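Local coordinates for prenyltransference for protein (Lavandula lanata, PDB 5HC6), which probably acts as a cis-prenyltransferase-type enzyme, transferring a prenyl group from one isoprenoid diphosphate to another, at residues A[62-67]-A[138-143]; A[101-106]-A[133-138]; A[178-183]-A[202-207]; A[189-194]-A[211-216]. All coordinates share one frame; numbering follows the deposited sequence.

Contact 1 (A[62-67]-A[138-143])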
# COMPACT_ATOMS: atom_id res chain seq x y z
N ILE A 62 16.13 2.03 -3.31
CA ILE A 62 16.36 2.25 -1.91
C ILE A 62 15.73 3.56 -1.50
O ILE A 62 15.97 4.61 -2.10
CB ILE A 62 17.83 2.20 -1.55
CG1 ILE A 62 18.40 0.80 -1.85
CG2 ILE A 62 18.02 2.55 -0.08
CD1 ILE A 62 19.92 0.70 -1.55
N TRP A 63 14.91 3.48 -0.45
CA TRP A 63 14.14 4.63 0.03
C TRP A 63 14.94 5.28 1.07
O TRP A 63 15.03 4.76 2.19
CB TRP A 63 12.80 4.24 0.64
CG TRP A 63 11.84 5.39 0.89
CD1 TRP A 63 11.68 6.59 0.15
CD2 TRP A 63 10.87 5.43 1.90
NE1 TRP A 63 10.65 7.34 0.68
CE2 TRP A 63 10.13 6.65 1.74
CE3 TRP A 63 10.52 4.56 2.93
CZ2 TRP A 63 9.07 6.97 2.56
CZ3 TRP A 63 9.50 4.93 3.77
CH2 TRP A 63 8.77 6.10 3.56
N ALA A 64 15.52 6.41 0.70
CA ALA A 64 16.52 7.12 1.52
C ALA A 64 15.90 8.20 2.40
O ALA A 64 16.49 8.62 3.41
CB ALA A 64 17.54 7.78 0.59
N LEU A 65 14.77 8.75 1.98
CA LEU A 65 14.26 9.89 2.67
C LEU A 65 12.86 10.24 2.28
O LEU A 65 12.58 10.39 1.09
CB LEU A 65 15.15 11.08 2.39
CG LEU A 65 14.97 12.16 3.46
CD1 LEU A 65 15.68 11.75 4.74
CD2 LEU A 65 15.50 13.49 2.92
N SER A 66 12.00 10.32 3.28
CA SER A 66 10.64 10.68 3.06
C SER A 66 10.46 12.18 3.25
O SER A 66 11.33 12.82 3.85
CB SER A 66 9.75 9.96 4.04
OG SER A 66 9.75 10.60 5.29
N PRO A 67 9.32 12.74 2.78
CA PRO A 67 9.08 14.18 3.04
C PRO A 67 8.76 14.45 4.52
O PRO A 67 8.94 15.55 4.98
CB PRO A 67 7.90 14.52 2.11
CG PRO A 67 7.86 13.38 1.12
CD PRO A 67 8.27 12.19 1.93
N LEU A 138 17.41 5.73 -6.24
CA LEU A 138 17.45 6.24 -4.89
C LEU A 138 16.26 7.17 -4.76
O LEU A 138 16.11 8.14 -5.50
CB LEU A 138 18.75 7.00 -4.64
CG LEU A 138 18.93 7.36 -3.18
CD1 LEU A 138 19.12 6.13 -2.30
CD2 LEU A 138 20.08 8.34 -3.04
N ALA A 139 15.37 6.80 -3.86
CA ALA A 139 14.15 7.54 -3.63
C ALA A 139 14.41 8.48 -2.47
O ALA A 139 14.54 8.04 -1.31
CB ALA A 139 12.97 6.58 -3.33
N VAL A 140 14.51 9.78 -2.78
CA VAL A 140 14.91 10.79 -1.82
C VAL A 140 13.90 11.93 -1.83
O VAL A 140 13.59 12.47 -2.89
CB VAL A 140 16.27 11.43 -2.15
CG1 VAL A 140 17.01 11.75 -0.87
CG2 VAL A 140 17.10 10.54 -3.03
N ALA A 141 13.40 12.29 -0.64
CA ALA A 141 12.29 13.21 -0.53
C ALA A 141 11.15 12.64 -1.38
O ALA A 141 10.48 13.37 -2.13
CB ALA A 141 12.71 14.62 -1.00
N TYR A 142 10.95 11.34 -1.28
CA TYR A 142 9.88 10.64 -1.98
C TYR A 142 8.83 10.19 -1.00
O TYR A 142 9.13 9.55 0.01
CB TYR A 142 10.40 9.41 -2.80
CG TYR A 142 9.22 8.69 -3.43
CD1 TYR A 142 8.72 9.11 -4.66
CD2 TYR A 142 8.57 7.63 -2.76
CE1 TYR A 142 7.57 8.52 -5.19
CE2 TYR A 142 7.48 7.01 -3.30
CZ TYR A 142 6.96 7.47 -4.52
OH TYR A 142 5.83 6.90 -5.04
N GLY A 143 7.60 10.44 -1.37
CA GLY A 143 6.45 9.92 -0.70
C GLY A 143 5.34 9.50 -1.65
O GLY A 143 5.07 10.15 -2.70
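I62, A64 and L65 are joined to A139 and Y142 by backbone hydrogen bonds between parallel chains. A139 N donates to I62 O at 2.9 Å, almost straight at 172°, and A139 O accepts A64 N at 2.8 Å; a weak bond from L65 N reaches this same A139 O at 3.4 Å. Beyond it, Y142 N closes on L65 O at 3.0 Å, in the carbonyl plane. W63 pairs with A139 but L65 with V140, a register shift that makes a beta bulge at A64. The bulge lies at the C-terminal ends of two neighbouring strands of the central parallel sheet, with G143 as N-cap of helix 144-160. Across this end W63 NE1 donates to Y142 O at 2.8 Å, the oxygen only 7° out of the indole plane. With CG anti to its amide nitrogen (chi1 -168°), the indole is carried toward Y142, where F203 stacks on it. A phenylalanine in place of W63 would probably leave Y142 O without its indole N-H donor. Apolar contacts complete the joint: W63 CD1 rests on A139 CB at 3.7 Å, while A64 CB, directed at the neighbouring strand, meets L138 CD1 at 3.7 Å, beside W45 of helix 34-54.

Contact 2 (A[101-106]-A[133-138]). With SO4 (sulfate ion), chain C.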
# COMPACT_ATOMS: atom_id res chain seq x y z
N ASP A 101 28.00 -1.75 -14.60
CA ASP A 101 27.38 -0.84 -15.56
C ASP A 101 25.98 -0.41 -15.10
O ASP A 101 25.01 -0.38 -15.86
CB ASP A 101 27.30 -1.56 -16.91
CG ASP A 101 27.13 -0.62 -18.07
OD1 ASP A 101 27.79 0.45 -18.12
OD2 ASP A 101 26.34 -0.96 -18.95
N ILE A 102 25.87 -0.07 -13.83
CA ILE A 102 24.58 0.24 -13.23
C ILE A 102 24.13 1.56 -13.73
O ILE A 102 24.96 2.48 -13.82
CB ILE A 102 24.69 0.30 -11.73
CG1 ILE A 102 24.81 -1.15 -11.20
CG2 ILE A 102 23.48 1.05 -11.11
CD1 ILE A 102 25.85 -1.25 -10.13
N GLN A 103 22.84 1.67 -14.06
CA GLN A 103 22.26 2.97 -14.33
C GLN A 103 21.61 3.59 -13.04
O GLN A 103 20.88 2.90 -12.28
CB GLN A 103 21.36 2.90 -15.56
CG GLN A 103 19.88 2.69 -15.35
CD GLN A 103 19.02 3.53 -16.32
OE1 GLN A 103 17.87 3.17 -16.64
NE2 GLN A 103 19.56 4.67 -16.75
N PHE A 104 21.88 4.88 -12.79
CA PHE A 104 21.44 5.56 -11.59
C PHE A 104 20.38 6.59 -11.89
O PHE A 104 20.56 7.40 -12.77
CB PHE A 104 22.60 6.22 -10.87
CG PHE A 104 22.15 7.08 -9.71
CD1 PHE A 104 21.90 6.50 -8.48
CD2 PHE A 104 21.88 8.43 -9.89
CE1 PHE A 104 21.45 7.26 -7.41
CE2 PHE A 104 21.41 9.19 -8.84
CZ PHE A 104 21.22 8.62 -7.59
N SER A 105 19.26 6.54 -11.16
CA SER A 105 18.33 7.65 -11.11
C SER A 105 17.92 7.93 -9.67
O SER A 105 18.03 7.08 -8.79
CB SER A 105 17.13 7.38 -11.92
OG SER A 105 17.48 6.62 -13.04
N ALA A 106 17.50 9.15 -9.44
CA ALA A 106 16.87 9.51 -8.19
C ALA A 106 15.46 9.93 -8.51
O ALA A 106 15.20 10.44 -9.59
CB ALA A 106 17.60 10.63 -7.50
N GLY A 133 23.30 -1.85 -17.42
CA GLY A 133 23.16 -2.84 -16.32
C GLY A 133 21.93 -2.52 -15.48
O GLY A 133 21.08 -1.73 -15.87
N MET A 134 21.87 -3.14 -14.31
CA MET A 134 20.75 -2.98 -13.41
C MET A 134 20.46 -1.50 -13.15
O MET A 134 21.37 -0.72 -12.96
CB MET A 134 21.03 -3.70 -12.08
CG MET A 134 19.86 -3.58 -11.07
SD MET A 134 20.22 -4.44 -9.54
CE MET A 134 21.18 -3.32 -8.59
N HIS A 135 19.19 -1.14 -13.16
CA HIS A 135 18.75 0.19 -12.70
C HIS A 135 18.74 0.23 -11.14
O HIS A 135 18.24 -0.68 -10.46
CB HIS A 135 17.36 0.45 -13.31
CG HIS A 135 16.98 1.89 -13.45
ND1 HIS A 135 15.83 2.28 -14.12
CD2 HIS A 135 17.54 3.04 -12.99
CE1 HIS A 135 15.72 3.59 -14.09
NE2 HIS A 135 16.75 4.08 -13.41
N PHE A 136 19.36 1.26 -10.59
CA PHE A 136 19.34 1.57 -9.19
C PHE A 136 18.70 2.92 -9.01
O PHE A 136 19.26 3.90 -9.49
CB PHE A 136 20.75 1.63 -8.60
CG PHE A 136 20.82 2.24 -7.24
CD1 PHE A 136 19.93 1.86 -6.23
CD2 PHE A 136 21.77 3.22 -6.94
CE1 PHE A 136 19.99 2.44 -4.96
CE2 PHE A 136 21.83 3.81 -5.67
CZ PHE A 136 20.91 3.43 -4.68
N ILE A 137 17.54 2.95 -8.32
CA ILE A 137 16.81 4.17 -7.99
C ILE A 137 16.98 4.50 -6.51
O ILE A 137 16.73 3.66 -5.64
CB ILE A 137 15.33 4.06 -8.28
CG1 ILE A 137 15.07 4.08 -9.77
CG2 ILE A 137 14.56 5.23 -7.66
CD1 ILE A 137 13.64 3.71 -10.19
N LEU A 138 17.41 5.73 -6.24
CA LEU A 138 17.45 6.24 -4.89
C LEU A 138 16.26 7.17 -4.76
O LEU A 138 16.11 8.14 -5.50
CB LEU A 138 18.75 7.00 -4.64
CG LEU A 138 18.93 7.36 -3.18
CD1 LEU A 138 19.12 6.13 -2.30
CD2 LEU A 138 20.08 8.34 -3.04
S SO4 C . 14.28 0.28 -16.60
O1 SO4 C . 14.33 0.48 -15.10
O2 SO4 C . 12.94 0.51 -17.24
O3 SO4 C . 15.27 1.22 -17.18
O4 SO4 C . 14.69 -1.11 -16.89
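Q103, F104, S105 and A106 pair in parallel with H135, F136, I137 and L138, the strand axes lying 4.7 Å apart at 22°. The ladder alternates between chains: Q103 N donates to M134 O, F136 N to Q103 O at 2.8 Å and practically along the C=O axis, S105 N to F136 O, and L138 N to S105 O. At the start of the two segments, G133 N adds a bond to D101 O.

The side chains divide between two faces. On one, H135 NE2 and S105 OG share a hydrogen bond of 2.7 Å, with the hydroxyl at the imidazole edge and in its plane. Q103 bends over the ring: its CG comes within 3.3 Å of H135 CD2 and its OE1 stands above the ring centre, while I137 CG1 lies over the opposite face. H135 ND1 points at O1 of a sulfate, probably from the crystallisation liquor; the 2.5 Å between H135 ND1 and sulfate O1 is short enough to be doubtful as a length. K184 N binds the same ion. On the other face F104 CD1 approaches F136 CD2 at 3.6 Å; the two side chains point the same way, their ring planes oblique at 57°, and I102 CG2 packs on F136 CB at 3.8 Å.

The pair forms a beta-alpha-beta unit with helix 115-128, which packs on F104 and A106; helix 34-54 lies against F136 and L138, and strand 59-65 continues the sheet beyond 135-140.

Contact 3 (A[178-183]-A[202-207])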
# COMPACT_ATOMS: atom_id res chain seq x y z
N LEU A 178 3.52 9.27 -12.86
CA LEU A 178 4.15 9.03 -11.59
C LEU A 178 5.65 9.18 -11.69
O LEU A 178 6.25 8.98 -12.74
CB LEU A 178 3.81 7.61 -11.18
CG LEU A 178 2.66 7.27 -10.25
CD1 LEU A 178 1.75 8.38 -9.76
CD2 LEU A 178 1.91 6.05 -10.69
N MET A 179 6.30 9.45 -10.57
CA MET A 179 7.74 9.55 -10.56
C MET A 179 8.46 8.27 -10.96
O MET A 179 9.67 8.29 -11.27
CB MET A 179 8.20 9.97 -9.18
CG MET A 179 7.85 11.42 -8.88
SD MET A 179 8.19 11.86 -7.18
CE MET A 179 7.09 13.28 -7.08
N THR A 180 7.76 7.16 -10.90
CA THR A 180 8.33 5.91 -11.37
C THR A 180 8.21 5.72 -12.89
O THR A 180 8.57 4.65 -13.41
CB THR A 180 7.69 4.72 -10.66
OG1 THR A 180 6.25 4.83 -10.71
CG2 THR A 180 8.18 4.70 -9.22
N ASN A 181 7.73 6.75 -13.60
CA ASN A 181 7.60 6.63 -15.04
C ASN A 181 8.97 6.51 -15.72
O ASN A 181 9.03 6.19 -16.86
CB ASN A 181 6.76 7.75 -15.63
CG ASN A 181 7.44 9.11 -15.58
OD1 ASN A 181 8.61 9.27 -15.23
ND2 ASN A 181 6.65 10.13 -15.93
N ILE A 182 10.06 6.71 -14.98
CA ILE A 182 11.38 6.38 -15.51
C ILE A 182 11.72 4.87 -15.67
O ILE A 182 12.83 4.54 -16.07
CB ILE A 182 12.48 7.10 -14.70
CG1 ILE A 182 12.55 6.60 -13.22
CG2 ILE A 182 12.24 8.61 -14.75
CD1 ILE A 182 13.79 6.98 -12.43
N THR A 183 10.82 3.95 -15.32
CA THR A 183 11.11 2.53 -15.43
C THR A 183 10.00 1.87 -16.07
O THR A 183 8.83 2.22 -15.84
CB THR A 183 11.01 1.72 -14.11
OG1 THR A 183 11.09 2.54 -12.95
CG2 THR A 183 11.97 0.58 -14.10
N ASN A 202 4.25 5.80 4.18
CA ASN A 202 4.14 6.71 3.05
C ASN A 202 5.23 6.56 1.96
O ASN A 202 5.59 7.52 1.24
CB ASN A 202 3.95 8.15 3.48
CG ASN A 202 3.52 9.05 2.30
OD1 ASN A 202 2.79 8.63 1.40
ND2 ASN A 202 4.07 10.24 2.26
N PHE A 203 5.71 5.34 1.80
CA PHE A 203 6.51 4.96 0.60
C PHE A 203 5.55 4.79 -0.56
O PHE A 203 4.47 5.39 -0.56
CB PHE A 203 7.31 3.68 0.92
CG PHE A 203 8.38 3.31 -0.11
CD1 PHE A 203 9.02 4.28 -0.88
CD2 PHE A 203 8.74 1.98 -0.29
CE1 PHE A 203 9.96 3.95 -1.81
CE2 PHE A 203 9.73 1.64 -1.20
CZ PHE A 203 10.33 2.64 -1.96
N PHE A 204 5.91 3.98 -1.54
CA PHE A 204 5.03 3.72 -2.65
C PHE A 204 3.67 3.31 -2.16
O PHE A 204 3.52 2.48 -1.23
CB PHE A 204 5.52 2.49 -3.46
CG PHE A 204 6.81 2.71 -4.22
CD1 PHE A 204 7.04 3.88 -4.92
CD2 PHE A 204 7.76 1.72 -4.25
CE1 PHE A 204 8.21 4.06 -5.64
CE2 PHE A 204 8.94 1.88 -5.01
CZ PHE A 204 9.15 3.06 -5.73
N LEU A 205 2.66 3.75 -2.90
CA LEU A 205 1.28 3.31 -2.66
C LEU A 205 0.63 2.76 -3.92
O LEU A 205 0.25 1.59 -3.99
CB LEU A 205 0.53 4.52 -2.15
CG LEU A 205 0.47 4.83 -0.64
CD1 LEU A 205 1.23 4.00 0.38
CD2 LEU A 205 0.52 6.31 -0.39
N TRP A 206 0.52 3.60 -4.93
CA TRP A 206 0.03 3.17 -6.24
C TRP A 206 0.80 1.90 -6.76
O TRP A 206 0.26 1.00 -7.36
CB TRP A 206 0.24 4.33 -7.24
CG TRP A 206 0.01 3.85 -8.65
CD1 TRP A 206 0.91 3.22 -9.45
CD2 TRP A 206 -1.21 3.93 -9.39
NE1 TRP A 206 0.31 2.89 -10.64
CE2 TRP A 206 -0.99 3.32 -10.63
CE3 TRP A 206 -2.49 4.46 -9.11
CZ2 TRP A 206 -1.99 3.22 -11.61
CZ3 TRP A 206 -3.48 4.37 -10.08
CH2 TRP A 206 -3.22 3.74 -11.31
N GLN A 207 2.09 1.90 -6.54
CA GLN A 207 2.99 0.87 -7.06
C GLN A 207 2.90 -0.47 -6.38
O GLN A 207 3.47 -1.43 -6.89
CB GLN A 207 4.43 1.39 -6.97
CG GLN A 207 4.64 2.60 -7.85
CD GLN A 207 4.39 3.96 -7.24
OE1 GLN A 207 3.93 4.12 -6.09
NE2 GLN A 207 4.68 4.99 -8.05
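T180 and Q207 approach from opposite directions, and their torsions decide the meeting: OG1 of T180 is set between its backbone N and carbonyl carbon (chi1 50°), while Q207 turns sharply at chi2 (90°) to present its amide. Q207 NE2 then donates to T180 OG1 at 3.1 Å, with the oxygen close to the amide plane. NE2 also donates to D147 OD2, the carboxylate oxygen that Y142 OH binds, so the amide nitrogen has two acceptors. A weak bond from L205 N reaches Q207 OE1 at 3.5 Å.

Both segments are loops, one following helix 171-176 and the other linking strands 190-193 and 212-215. The first makes two successive type I beta turns, closed by N181 N to L178 O (2.8 Å) and T183 N to T180 O (3.0 Å), which set L178 and T180 facing the second loop. T180 CG2 lies 3.6 Å from F204 CE1. With an alanine at T180, Q207 NE2 would probably lose one of its two acceptors and a gap would open beside F204.

L178 crosses W206 at about a right angle in a CH-pi contact, its CD2 over the five-membered ring, 21° off the normal. The 3.2 Å from L178 CD2 to W206 CD1 is doubtful, because chi2 of L178 is nearly eclipsed. W206 NE1 donates to E175 OE1, and R145 of the second subunit makes a cation-pi contact with W206.

Contact 4 (A[189-194]-A[211-216]). With SO4 (sulfate ion), chain D.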
# COMPACT_ATOMS: atom_id res chain seq x y z
N ASP A 189 8.14 -6.10 -7.32
CA ASP A 189 7.67 -7.46 -7.12
C ASP A 189 7.80 -7.81 -5.66
O ASP A 189 7.02 -8.61 -5.13
CB ASP A 189 8.50 -8.40 -7.94
CG ASP A 189 8.43 -8.05 -9.39
OD1 ASP A 189 7.37 -8.36 -9.95
OD2 ASP A 189 9.37 -7.44 -9.93
N LEU A 190 8.79 -7.22 -5.03
CA LEU A 190 9.18 -7.58 -3.63
C LEU A 190 9.54 -6.31 -2.88
O LEU A 190 10.30 -5.52 -3.40
CB LEU A 190 10.41 -8.46 -3.63
CG LEU A 190 11.06 -8.78 -2.29
CD1 LEU A 190 10.11 -9.53 -1.40
CD2 LEU A 190 12.30 -9.60 -2.56
N LEU A 191 8.98 -6.10 -1.69
CA LEU A 191 9.26 -4.93 -0.92
C LEU A 191 9.82 -5.44 0.38
O LEU A 191 9.17 -6.22 1.06
CB LEU A 191 8.00 -4.13 -0.63
CG LEU A 191 8.18 -3.00 0.39
CD1 LEU A 191 8.97 -1.84 -0.18
CD2 LEU A 191 6.83 -2.49 0.82
N ILE A 192 11.02 -4.99 0.72
CA ILE A 192 11.68 -5.41 1.94
C ILE A 192 11.63 -4.26 2.95
O ILE A 192 11.92 -3.11 2.61
CB ILE A 192 13.16 -5.75 1.66
CG1 ILE A 192 13.26 -6.97 0.74
CG2 ILE A 192 13.90 -5.93 2.98
CD1 ILE A 192 14.64 -7.11 0.08
N ARG A 193 11.34 -4.54 4.20
CA ARG A 193 11.42 -3.45 5.19
C ARG A 193 12.18 -3.95 6.40
O ARG A 193 11.76 -4.92 7.00
CB ARG A 193 10.04 -2.92 5.59
CG ARG A 193 10.14 -1.94 6.77
CD ARG A 193 8.89 -1.12 7.04
NE ARG A 193 9.19 -0.14 8.09
CZ ARG A 193 8.71 1.07 8.18
NH1 ARG A 193 7.86 1.52 7.27
NH2 ARG A 193 9.09 1.85 9.19
N ALA A 194 13.32 -3.31 6.71
CA ALA A 194 14.13 -3.66 7.86
C ALA A 194 13.53 -3.03 9.13
O ALA A 194 12.74 -2.10 9.04
CB ALA A 194 15.54 -3.15 7.66
N THR A 211 2.63 -6.40 -4.90
CA THR A 211 3.94 -6.68 -4.41
C THR A 211 3.94 -7.55 -3.13
O THR A 211 3.09 -7.46 -2.25
CB THR A 211 4.79 -5.41 -4.23
OG1 THR A 211 5.06 -5.16 -2.87
CG2 THR A 211 4.25 -4.25 -4.90
N GLU A 212 4.88 -8.47 -3.06
CA GLU A 212 5.08 -9.27 -1.85
C GLU A 212 5.84 -8.45 -0.84
O GLU A 212 6.88 -7.85 -1.15
CB GLU A 212 5.89 -10.53 -2.18
CG GLU A 212 5.20 -11.49 -3.16
CD GLU A 212 4.01 -12.21 -2.53
OE1 GLU A 212 4.00 -12.35 -1.31
OE2 GLU A 212 3.08 -12.63 -3.24
N PHE A 213 5.34 -8.46 0.39
CA PHE A 213 6.03 -7.82 1.46
C PHE A 213 6.91 -8.80 2.25
O PHE A 213 6.51 -9.89 2.48
CB PHE A 213 5.00 -7.24 2.39
CG PHE A 213 4.11 -6.20 1.77
CD1 PHE A 213 4.54 -5.41 0.75
CD2 PHE A 213 2.82 -6.07 2.20
CE1 PHE A 213 3.71 -4.43 0.22
CE2 PHE A 213 1.98 -5.11 1.67
CZ PHE A 213 2.43 -4.27 0.69
N TYR A 214 8.10 -8.36 2.67
CA TYR A 214 9.00 -9.13 3.52
C TYR A 214 9.50 -8.23 4.61
O TYR A 214 10.15 -7.22 4.35
CB TYR A 214 10.18 -9.63 2.70
CG TYR A 214 11.26 -10.38 3.47
CD1 TYR A 214 11.13 -11.73 3.79
CD2 TYR A 214 12.39 -9.72 3.89
CE1 TYR A 214 12.13 -12.40 4.48
CE2 TYR A 214 13.38 -10.35 4.60
CZ TYR A 214 13.26 -11.70 4.87
OH TYR A 214 14.27 -12.30 5.58
N PHE A 215 9.20 -8.61 5.85
CA PHE A 215 9.56 -7.85 7.06
C PHE A 215 10.63 -8.62 7.82
O PHE A 215 10.43 -9.79 8.02
CB PHE A 215 8.30 -7.70 7.91
CG PHE A 215 7.21 -6.94 7.19
CD1 PHE A 215 7.29 -5.58 7.01
CD2 PHE A 215 6.12 -7.62 6.63
CE1 PHE A 215 6.31 -4.90 6.30
CE2 PHE A 215 5.13 -6.93 5.95
CZ PHE A 215 5.22 -5.58 5.77
N THR A 216 11.78 -8.00 8.14
CA THR A 216 12.80 -8.59 8.98
C THR A 216 12.91 -7.72 10.20
O THR A 216 12.95 -6.51 10.05
CB THR A 216 14.29 -8.38 8.53
OG1 THR A 216 14.41 -7.85 7.20
CG2 THR A 216 15.13 -9.55 8.81
S SO4 D . 7.88 5.42 10.62
O1 SO4 D . 8.24 6.55 11.49
O2 SO4 D . 6.37 5.34 10.41
O3 SO4 D . 8.62 5.70 9.37
O4 SO4 D . 8.47 4.19 11.19
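L191 and F213 make the apolar centre on one face of the strand pair, CD2 of L191 lying 3.7 Å from F213 CD1 in an oblique approach to the ring. On the opposite face Y214 runs alongside two side chains: L190 CD1 reaches Y214 CB at 4.1 Å, and I192 CG2 meets the ring edge at Y214 CD2, 4.2 Å away. A231 of helix 225-237 packs on both I192 and Y214, whereas F203 and L200 border L191; L200 of the second subunit packs on F213.

Between the faces runs a regular parallel ladder: L191 N to E212 O at 2.8 Å, Y214 N to L191 O, R193 N to Y214 O, with E212 N to D189 O and a longer T216 N to R193 O (3.3 Å) at the ends. These are the last two strands of the parallel sheet, 212-215 being outermost within the chain, and no helix lies between them in the chain.

Two hydroxyls, T211 OG1 and T216 OG1, are buried here without a partner. Further out, R193 extends fully from CG to NE, taking its guanidinium beyond the strands, where NH1 is hydrogen-bonded to S201 OG and NH2 forms a salt bridge with D21 and a weak bond of 3.1 Å to O4 of a sulfate also held by R199. This is consistent with a diphosphate site, as in relatives whose arginines bind isopentenyl diphosphate. E212 forms salt bridges with R238 and with R199 of the second subunit.

Overall arrangement
Contacts 1, 2 and 4 are strand pairings in one parallel sheet; contact 3 joins two loops. Contacts 1 and 2 share strand 135-140, with L138 in both, and contact 2 is nested along the chain inside the loop closed by contact 1. The centre of contact 1 lies about 6 Å from the centre of the chain, against about 10 Å for contacts 2 and 3 and 13 Å for contact 4, which is partly buried. Contact 3 is buried too, but relies on side chains rather than a backbone ladder; F203 links it to W63 of contact 1 and L191 of contact 4. Sulfates touch contacts 2 and 4, while only contacts 3 and 4 meet the second subunit.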